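Side-chain contact in possible prolidase (Bifidobacterium longum NCC2705, PDB 2P9B), which probably hydrolyses carbon-nitrogen bonds as a member of the amidohydrolase family, although its true substrate has not been settled: residues A114-V117 with K118-T122. Residues are numbered along the deposited sequence; the frame is centred on the assembly and turned at random.
Sequences AATV and KHNAT
Thr-116 and Asn-120, one helical turn apart, run side by side in the same direction, and their side chains meet where CG2 of Thr-116 lies 3.7 Å from ND2 of Asn-120. With OG1 beside the backbone N (chi1 -66°) and CG2 anti to that N, the Thr-116 methyl is turned to this neighbour while OG1 is directed back along the helix, where it is hydrogen-bonded to the carbonyl O of Tyr-112. The Asn-120 amide nitrogen passes 3.3 Å from Thr-116 O, but at too poor an angle for a bond; its partner is Leu-80 O in a neighbouring loop. Thr-116 O is taken instead by the backbone N of Asn-120, at 3.1 Å and with an N-H...O angle of 166°. This is the i to i+4 ladder of helix 113-126, which in this amidohydrolase, of the TIM-barrel clan, precedes strand 129-134. Three more rungs join these two halves of the helix: Lys-118 N to Ala-114 O, His-119 N to Ala-115 O at 2.9 Å, and Ala-121 N to Val-117 O. The next carbonyl, Lys-118 O, accepts twice, from Thr-122 N as the following rung and, at 2.8 Å, from Thr-122 OG1, the two donors reaching it from opposite faces of the carbonyl plane. Val-117 and Ala-121 are buried against Leu-80, and Ala-121 also packs with Lys-118 on Leu-145 of helix 141-150.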
ATOM      1  N   ALA A 114     -15.452   8.070  12.788  1.00 23.38           N
ATOM      2  CA  ALA A 114     -15.625   6.635  12.606  1.00 22.36           C
ATOM      3  C   ALA A 114     -16.265   6.350  11.251  1.00 22.10           C
ATOM      4  O   ALA A 114     -15.832   5.455  10.525  1.00 20.78           O
ATOM      5  CB  ALA A 114     -16.492   6.063  13.729  1.00 23.79           C
ATOM      6  N   ALA A 115     -17.291   7.122  10.907  1.00 20.93           N
ATOM      7  CA  ALA A 115     -17.974   6.927   9.637  1.00 20.43           C
ATOM      8  C   ALA A 115     -17.052   7.293   8.479  1.00 20.73           C
ATOM      9  O   ALA A 115     -17.074   6.657   7.425  1.00 21.62           O
ATOM     10  CB  ALA A 115     -19.246   7.770   9.587  1.00 21.67           C
ATOM     11  N   THR A 116     -16.237   8.319   8.680  1.00 19.17           N
ATOM     12  CA  THR A 116     -15.323   8.763   7.643  1.00 18.70           C
ATOM     13  C   THR A 116     -14.266   7.714   7.325  1.00 16.31           C
ATOM     14  O   THR A 116     -14.039   7.398   6.158  1.00 16.22           O
ATOM     15  CB  THR A 116     -14.626  10.072   8.046  1.00 20.97           C
ATOM     16  OG1 THR A 116     -15.603  11.115   8.129  1.00 21.86           O
ATOM     17  CG2 THR A 116     -13.566  10.457   7.028  1.00 22.16           C
ATOM     18  N   VAL A 117     -13.625   7.166   8.353  1.00 15.68           N
ATOM     19  CA  VAL A 117     -12.589   6.166   8.107  1.00 15.36           C
ATOM     20  C   VAL A 117     -13.159   4.877   7.532  1.00 15.80           C
ATOM     21  O   VAL A 117     -12.517   4.223   6.701  1.00 15.79           O
ATOM     22  CB  VAL A 117     -11.769   5.856   9.379  1.00 16.25           C
ATOM     23  CG1 VAL A 117     -11.079   7.125   9.855  1.00 16.88           C
ATOM     24  CG2 VAL A 117     -12.653   5.275  10.459  1.00 18.54           C
ATOM     25  N   LYS A 118     -14.368   4.517   7.952  1.00 15.52           N
ATOM     26  CA  LYS A 118     -14.984   3.306   7.430  1.00 16.15           C
ATOM     27  C   LYS A 118     -15.334   3.518   5.957  1.00 14.99           C
ATOM     28  O   LYS A 118     -15.160   2.618   5.138  1.00 14.47           O
ATOM     29  CB  LYS A 118     -16.244   2.937   8.228  1.00 18.30           C
ATOM     30  CG  LYS A 118     -16.847   1.601   7.790  1.00 21.85           C
ATOM     31  CD  LYS A 118     -17.955   1.101   8.721  1.00 26.60           C
ATOM     32  CE  LYS A 118     -19.235   1.909   8.585  1.00 28.91           C
ATOM     33  NZ  LYS A 118     -20.339   1.324   9.408  1.00 31.89           N
ATOM     34  N   HIS A 119     -15.818   4.712   5.622  1.00 15.11           N
ATOM     35  CA  HIS A 119     -16.179   5.024   4.244  1.00 15.92           C
ATOM     36  C   HIS A 119     -14.976   4.909   3.320  1.00 14.39           C
ATOM     37  O   HIS A 119     -15.053   4.290   2.259  1.00 13.20           O
ATOM     38  CB  HIS A 119     -16.738   6.447   4.126  1.00 18.53           C
ATOM     39  CG  HIS A 119     -16.967   6.882   2.712  1.00 21.32           C
ATOM     40  ND1 HIS A 119     -17.966   6.349   1.924  1.00 25.26           N
ATOM     41  CD2 HIS A 119     -16.302   7.764   1.929  1.00 24.31           C
ATOM     42  CE1 HIS A 119     -17.904   6.882   0.717  1.00 25.37           C
ATOM     43  NE2 HIS A 119     -16.904   7.745   0.694  1.00 24.86           N
ATOM     44  N   ASN A 120     -13.864   5.514   3.726  1.00 12.98           N
ATOM     45  CA  ASN A 120     -12.664   5.478   2.908  1.00 12.58           C
ATOM     46  C   ASN A 120     -12.081   4.076   2.788  1.00 11.66           C
ATOM     47  O   ASN A 120     -11.590   3.696   1.724  1.00 12.31           O
ATOM     48  CB  ASN A 120     -11.622   6.465   3.443  1.00 13.13           C
ATOM     49  CG  ASN A 120     -12.009   7.912   3.182  1.00 14.28           C
ATOM     50  OD1 ASN A 120     -12.455   8.255   2.084  1.00 16.38           O
ATOM     51  ND2 ASN A 120     -11.834   8.769   4.181  1.00 14.41           N
ATOM     52  N   ALA A 121     -12.137   3.306   3.869  1.00 10.63           N
ATOM     53  CA  ALA A 121     -11.628   1.938   3.828  1.00 10.88           C
ATOM     54  C   ALA A 121     -12.508   1.139   2.867  1.00 10.98           C
ATOM     55  O   ALA A 121     -12.027   0.264   2.145  1.00 11.06           O
ATOM     56  CB  ALA A 121     -11.666   1.309   5.227  1.00 11.47           C
ATOM     57  N   THR A 122     -13.803   1.443   2.858  1.00 10.99           N
ATOM     58  CA  THR A 122     -14.726   0.750   1.972  1.00 10.94           C
ATOM     59  C   THR A 122     -14.460   1.112   0.513  1.00 11.00           C
ATOM     60  O   THR A 122     -14.564   0.264  -0.373  1.00 12.59           O
ATOM     61  CB  THR A 122     -16.192   1.065   2.332  1.00 11.39           C
ATOM     62  OG1 THR A 122     -16.463   0.590   3.655  1.00 14.67           O
ATOM     63  CG2 THR A 122     -17.144   0.383   1.354  1.00 12.67           C
TER